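Side-chain contacts in phenylalanine ammonia-lyase (Rhodosporidium toruloides, PDB 1Y2M), which catalyses the non-oxidative deamination of L-phenylalanine and L-tyrosine to trans-cinnamic and p-coumaric acid, working as a homotetramer: residues S290-S293 with Q294-A298; R359-R362 with Y363-T367. All coordinates share one frame; numbering follows the deposited sequence. Where two conformers were deposited one is given.

How the contacts relate
Contact 1 comes first along the chain and lies wholly on helix 273-303, in the buried helical core of this PAL/histidase-family subunit, with its centre about 9 Å from the centre of the chain. Contact 2 follows at residues 359-367, where a loop turns into the short helix 363-366 just ahead of helix 368-391; it sits farther out, about 23 Å from the chain centre, beside a second subunit. The two centres are about 15 Å apart, and the contacts meet where Thr-297 O packs 3.9 Å from Leu-365 CD2. Thus a core helix packs against the short helix carrying Arg-366, with Gln-360 in the loop just before it; both residues by similarity bind (E)-cinnamate.

Contact 1: residues S290-S293 with Q294-A298; sequences SLLS and QSLTA
Thr-297 binds Ser-293 O twice on this turn of alpha-helix, part of the long buried helix 273-303. Ser-293 O takes both the backbone N and the OG1 of Thr-297, each at 2.9 Å, and the two donors reach it from opposite faces of its carbonyl plane. With OG1 beside its own backbone N (chi1 -63°), the threonine hydroxyl folds back over the preceding turn; Gln-439 NE2 is also bonded to it. Ser-295 OG copies this fold toward Leu-291 O, but at 3.3 Å the bond is weak. The regular i to i+4 bonds continue with Leu-296 N on Leu-292 O, 2.8 Å.

Gln-294 runs extended back along the helix, and its NE2 gives a hydrogen to a water that in turn donates to Ser-290 OG. Its OE1 takes Asn-331 ND2 of helix 323-336, while Ser-290 OG is bonded to Gln-44 of helix 44-52. A leucine in place of Gln-294 would probably leave Asn-331 ND2 and the bridging water each short of a partner.

On another side, the side chains of Leu-292 and Leu-296 pack together, with Leu-524 of helix 506-560 against both, and Leu-296 CG also rests on Leu-292 O. There Leu-296 CD1 lies 4.0 Å from Leu-292 CG.

Contact 2: residues R359-R362 with Y363-T367; sequences RQDR and YPLRT
Arg-366 reaches back from the short helix 363-366 to grip the loop just before it, its NE bonded to Asp-361 O at 2.9 Å. The bond is nearly straight (167°), and the acceptor lies in the guanidinium plane. NH2 adds a weak bond to the same oxygen, so one carbonyl takes two N-H groups from one edge of the arginine; a kink at chi3 (56°) turns the guanidinium into place. A water accepting from Arg-366 NH2 lies 3.1 Å from Asp-361 O, and NH1 bonds Gly-410 O of the second subunit.

The partly exposed side is looser. Gln-360, by similarity an (E)-cinnamate-binding residue like Arg-366, has two conformers; in the modelled one its CG packs over a guanidinium face, 3.6 Å from Arg-366 NE. There it bends at chi2 back onto its own backbone, with the donor Asp-361 N standing above the amide plane of OE1. Arg-362 leaves the contact, but its NH1 is pinned by a salt bridge to Glu-442.

Packing is close again at the helix start, where Arg-362 occupies the N-cap position and Pro-364 CD lies against its CB. Arg-362 O accepts from Leu-365 N and, more directly, from Arg-366 N at 3.0 Å.

Contact 1: residues S290-S293 with Q294-A298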
ATOM      1  N   SER B 290       7.809  10.819 -19.516  1.00 10.23           N
ATOM      2  CA  SER B 290       8.757  11.617 -18.752  1.00  8.13           C
ATOM      3  C   SER B 290       9.141  12.839 -19.557  1.00  9.08           C
ATOM      4  O   SER B 290       9.170  13.958 -19.046  1.00  9.54           O
ATOM      5  CB  SER B 290      10.020  10.777 -18.508  1.00 10.38           C
ATOM      6  OG  SER B 290      11.029  11.532 -17.883  1.00 14.55           O
ATOM      7  N   LEU B 291       9.402  12.647 -20.857  1.00  7.21           N
ATOM      8  CA  LEU B 291       9.766  13.792 -21.723  1.00  8.92           C
ATOM      9  C   LEU B 291       8.594  14.735 -21.887  1.00  8.52           C
ATOM     10  O   LEU B 291       8.741  15.956 -21.887  1.00  9.91           O
ATOM     11  CB  LEU B 291      10.315  13.334 -23.070  1.00 11.01           C
ATOM     12  CG  LEU B 291      11.678  12.607 -23.008  1.00 12.49           C
ATOM     13  CD1 LEU B 291      12.168  12.291 -24.440  1.00 12.91           C
ATOM     14  CD2 LEU B 291      12.723  13.418 -22.282  1.00 15.30           C
ATOM     15  N   LEU B 292       7.408  14.186 -22.012  1.00  8.03           N
ATOM     16  CA  LEU B 292       6.190  15.015 -22.131  1.00  9.07           C
ATOM     17  C   LEU B 292       5.937  15.846 -20.859  1.00  9.73           C
ATOM     18  O   LEU B 292       5.506  16.992 -20.912  1.00  8.93           O
ATOM     19  CB  LEU B 292       4.990  14.155 -22.514  1.00  7.68           C
ATOM     20  CG  LEU B 292       3.609  14.816 -22.582  1.00  9.57           C
ATOM     21  CD1 LEU B 292       3.622  15.965 -23.630  1.00 10.62           C
ATOM     22  CD2 LEU B 292       2.493  13.838 -22.877  1.00 10.70           C
ATOM     23  N   SER B 293       6.230  15.268 -19.705  1.00  6.93           N
ATOM     24  CA  SER B 293       6.111  15.963 -18.415  1.00  6.99           C
ATOM     25  C   SER B 293       7.010  17.207 -18.397  1.00  9.56           C
ATOM     26  O   SER B 293       6.635  18.267 -17.891  1.00  9.92           O
ATOM     27  CB  SER B 293       6.523  15.034 -17.272  1.00 10.65           C
ATOM     28  OG  SER B 293       6.425  15.766 -16.057  1.00  8.70           O
ATOM     29  N   GLN B 294       8.205  17.059 -18.952  1.00  8.57           N
ATOM     30  CA  GLN B 294       9.173  18.162 -19.026  1.00  9.82           C
ATOM     31  C   GLN B 294       8.683  19.256 -19.987  1.00  8.87           C
ATOM     32  O   GLN B 294       8.762  20.461 -19.717  1.00  8.89           O
ATOM     33  CB  GLN B 294      10.519  17.635 -19.467  1.00  8.84           C
ATOM     34  CG  GLN B 294      11.124  16.840 -18.334  1.00  7.77           C
ATOM     35  CD  GLN B 294      12.457  16.202 -18.670  1.00  9.86           C
ATOM     36  OE1 GLN B 294      13.352  16.891 -19.146  1.00 11.30           O
ATOM     37  NE2 GLN B 294      12.596  14.923 -18.416  1.00 12.42           N
ATOM     38  N   SER B 295       8.177  18.813 -21.121  1.00  8.30           N
ATOM     39  CA  SER B 295       7.601  19.720 -22.099  1.00 10.40           C
ATOM     40  C   SER B 295       6.419  20.518 -21.537  1.00  7.78           C
ATOM     41  O   SER B 295       6.298  21.728 -21.724  1.00  9.43           O
ATOM     42  CB  SER B 295       7.218  18.968 -23.388  1.00 13.68           C
ATOM     43  OG  SER B 295       8.384  18.406 -24.015  1.00 12.70           O
ATOM     44  N   LEU B 296       5.544  19.834 -20.807  1.00  8.20           N
ATOM     45  CA  LEU B 296       4.409  20.460 -20.170  1.00  7.90           C
ATOM     46  C   LEU B 296       4.834  21.411 -19.070  1.00  9.44           C
ATOM     47  O   LEU B 296       4.236  22.467 -18.918  1.00  9.71           O
ATOM     48  CB  LEU B 296       3.500  19.381 -19.595  1.00 11.55           C
ATOM     49  CG  LEU B 296       2.677  18.650 -20.638  1.00  9.94           C
ATOM     50  CD1 LEU B 296       2.013  17.467 -20.031  1.00 10.90           C
ATOM     51  CD2 LEU B 296       1.626  19.578 -21.181  1.00 11.21           C
ATOM     52  N   THR B 297       5.887  21.083 -18.341  1.00  7.05           N
ATOM     53  CA  THR B 297       6.485  21.998 -17.383  1.00  8.12           C
ATOM     54  C   THR B 297       6.870  23.337 -18.060  1.00  9.15           C
ATOM     55  O   THR B 297       6.510  24.417 -17.580  1.00  9.28           O
ATOM     56  CB  THR B 297       7.715  21.368 -16.665  1.00  9.42           C
ATOM     57  OG1 THR B 297       7.301  20.228 -15.914  1.00  9.40           O
ATOM     58  CG2 THR B 297       8.315  22.379 -15.694  1.00  7.64           C
ATOM     59  N   ALA B 298       7.582  23.233 -19.174  1.00  8.60           N
ATOM     60  CA  ALA B 298       8.034  24.418 -19.931  1.00  6.48           C
ATOM     61  C   ALA B 298       6.791  25.221 -20.383  1.00  8.07           C
ATOM     62  O   ALA B 298       6.704  26.462 -20.182  1.00  9.52           O
ATOM     63  CB  ALA B 298       8.869  24.019 -21.104  1.00  8.35           C
TER
HETATM   64  O   HOH W   1      10.533  13.798 -16.434  1.00 25.69           O

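Contact 2: residues R359-R362 with Y363-T367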
ATOM      1  N   ARG B 359       6.422  36.777  -5.474  1.00 51.43           N
ATOM      2  CA  ARG B 359       7.283  37.113  -6.605  1.00 44.06           C
ATOM      3  C   ARG B 359       7.947  35.883  -7.209  1.00 34.29           C
ATOM      4  O   ARG B 359       8.403  35.939  -8.343  1.00 35.56           O
ATOM      5  CB  ARG B 359       8.365  38.095  -6.137  1.00 44.81           C
ATOM      6  CG  ARG B 359       7.771  39.301  -5.408  1.00 52.42           C
ATOM      7  CD  ARG B 359       8.784  40.123  -4.650  1.00 51.63           C
ATOM      8  NE  ARG B 359       8.103  41.145  -3.853  1.00 61.07           N
ATOM      9  CZ  ARG B 359       8.712  41.983  -3.016  1.00 63.82           C
ATOM     10  NH1 ARG B 359      10.031  41.943  -2.859  1.00 67.58           N
ATOM     11  NH2 ARG B 359       8.001  42.874  -2.335  1.00 63.89           N
ATOM     12  N   GLN B 360       7.993  34.779  -6.485  0.50 27.25           N
ATOM     13  CA  GLN B 360       8.636  33.622  -7.051  0.50 22.89           C
ATOM     14  C   GLN B 360       7.663  32.495  -7.314  0.50 19.58           C
ATOM     15  O   GLN B 360       6.615  32.362  -6.651  0.50 14.54           O
ATOM     16  CB  GLN B 360       9.815  33.175  -6.193  0.50 25.31           C
ATOM     17  CG  GLN B 360      10.904  32.430  -6.974  0.50 29.58           C
ATOM     18  CD  GLN B 360      11.047  32.906  -8.413  0.50 26.18           C
ATOM     19  OE1 GLN B 360      10.669  32.157  -9.341  0.50  9.58           O
ATOM     20  NE2 GLN B 360      11.561  34.185  -8.615  0.50 15.77           N
ATOM     21  N   ASP B 361       8.030  31.671  -8.285  1.00 12.74           N
ATOM     22  CA  ASP B 361       7.155  30.576  -8.723  1.00 10.03           C
ATOM     23  C   ASP B 361       6.970  29.596  -7.601  1.00 11.47           C
ATOM     24  O   ASP B 361       7.845  29.404  -6.793  1.00  9.84           O
ATOM     25  CB  ASP B 361       7.736  29.870  -9.958  1.00 12.92           C
ATOM     26  CG  ASP B 361       7.626  30.695 -11.221  1.00 13.73           C
ATOM     27  OD1 ASP B 361       6.953  31.765 -11.205  1.00 17.34           O
ATOM     28  OD2 ASP B 361       8.208  30.265 -12.226  1.00 14.79           O
ATOM     29  N   ARG B 362       5.843  28.898  -7.591  1.00 10.42           N
ATOM     30  CA  ARG B 362       5.636  27.899  -6.589  1.00 10.16           C
ATOM     31  C   ARG B 362       6.371  26.601  -6.959  1.00  7.73           C
ATOM     32  O   ARG B 362       6.975  26.490  -8.020  1.00  9.74           O
ATOM     33  CB  ARG B 362       4.132  27.676  -6.413  1.00  8.71           C
ATOM     34  CG  ARG B 362       3.418  28.946  -5.908  1.00  9.47           C
ATOM     35  CD  ARG B 362       1.937  28.666  -5.856  1.00 13.34           C
ATOM     36  NE  ARG B 362       1.166  29.836  -5.445  1.00 14.80           N
ATOM     37  CZ  ARG B 362       0.643  30.720  -6.291  1.00 14.54           C
ATOM     38  NH1 ARG B 362       0.818  30.605  -7.602  1.00 18.09           N
ATOM     39  NH2 ARG B 362      -0.058  31.741  -5.807  1.00 21.14           N
ATOM     40  N   TYR B 363       6.271  25.615  -6.089  1.00  7.90           N
ATOM     41  CA  TYR B 363       7.166  24.474  -6.214  1.00  8.73           C
ATOM     42  C   TYR B 363       6.908  23.607  -7.433  1.00  7.80           C
ATOM     43  O   TYR B 363       7.887  22.974  -7.956  1.00  9.40           O
ATOM     44  CB  TYR B 363       7.147  23.617  -4.944  1.00  9.76           C
ATOM     45  CG  TYR B 363       7.856  24.168  -3.731  1.00  7.24           C
ATOM     46  CD1 TYR B 363       8.278  25.489  -3.625  1.00 12.15           C
ATOM     47  CD2 TYR B 363       7.975  23.340  -2.602  1.00 13.58           C
ATOM     48  CE1 TYR B 363       8.898  25.961  -2.419  1.00 13.04           C
ATOM     49  CE2 TYR B 363       8.525  23.787  -1.475  1.00 12.64           C
ATOM     50  CZ  TYR B 363       9.005  25.059  -1.371  1.00 13.21           C
ATOM     51  OH  TYR B 363       9.538  25.400  -0.132  1.00 18.71           O
ATOM     52  N   PRO B 364       5.631  23.475  -7.893  1.00  8.50           N
ATOM     53  CA  PRO B 364       5.432  22.646  -9.085  1.00  9.37           C
ATOM     54  C   PRO B 364       6.288  23.021 -10.308  1.00  9.94           C
ATOM     55  O   PRO B 364       6.691  22.173 -11.079  1.00  9.22           O
ATOM     56  CB  PRO B 364       3.919  22.767  -9.340  1.00 10.97           C
ATOM     57  CG  PRO B 364       3.393  22.892  -7.885  1.00  9.53           C
ATOM     58  CD  PRO B 364       4.337  23.908  -7.307  1.00  8.99           C
ATOM     59  N   LEU B 365       6.588  24.302 -10.441  1.00  9.23           N
ATOM     60  CA  LEU B 365       7.468  24.788 -11.493  1.00  9.95           C
ATOM     61  C   LEU B 365       8.921  24.907 -11.002  1.00 10.59           C
ATOM     62  O   LEU B 365       9.846  24.389 -11.635  1.00 10.30           O
ATOM     63  CB  LEU B 365       6.956  26.156 -11.955  1.00 10.39           C
ATOM     64  CG  LEU B 365       5.603  26.094 -12.674  1.00 11.78           C
ATOM     65  CD1 LEU B 365       5.179  27.520 -13.125  1.00 12.78           C
ATOM     66  CD2 LEU B 365       5.571  25.079 -13.869  1.00 13.03           C
ATOM     67  N   ARG B 366       9.121  25.585  -9.875  1.00 10.78           N
ATOM     68  CA  ARG B 366      10.476  25.930  -9.423  1.00 11.25           C
ATOM     69  C   ARG B 366      11.287  24.726  -8.933  1.00 10.20           C
ATOM     70  O   ARG B 366      12.509  24.776  -8.984  1.00 10.31           O
ATOM     71  CB  ARG B 366      10.425  27.006  -8.359  1.00  9.79           C
ATOM     72  CG  ARG B 366      11.779  27.396  -7.703  1.00 10.46           C
ATOM     73  CD  ARG B 366      11.718  28.779  -7.104  1.00 12.30           C
ATOM     74  NE  ARG B 366      10.638  28.968  -6.137  1.00 13.05           N
ATOM     75  CZ  ARG B 366      10.774  29.000  -4.817  1.00 11.34           C
ATOM     76  NH1 ARG B 366      11.949  28.768  -4.236  1.00 12.57           N
ATOM     77  NH2 ARG B 366       9.714  29.232  -4.062  1.00 15.09           N
ATOM     78  N   THR B 367      10.614  23.669  -8.476  1.00  7.75           N
ATOM     79  CA  THR B 367      11.339  22.467  -8.018  1.00  9.03           C
ATOM     80  C   THR B 367      11.217  21.303  -8.983  1.00  8.09           C
ATOM     81  O   THR B 367      11.567  20.142  -8.638  1.00  8.14           O
ATOM     82  CB  THR B 367      10.898  21.989  -6.583  1.00  9.50           C
ATOM     83  OG1 THR B 367       9.604  21.376  -6.633  1.00  7.66           O
ATOM     84  CG2 THR B 367      10.962  23.112  -5.565  1.00  8.37           C
TER
HETATM   85  O   HOH W   2       6.996  30.552  -4.073  1.00 26.11           O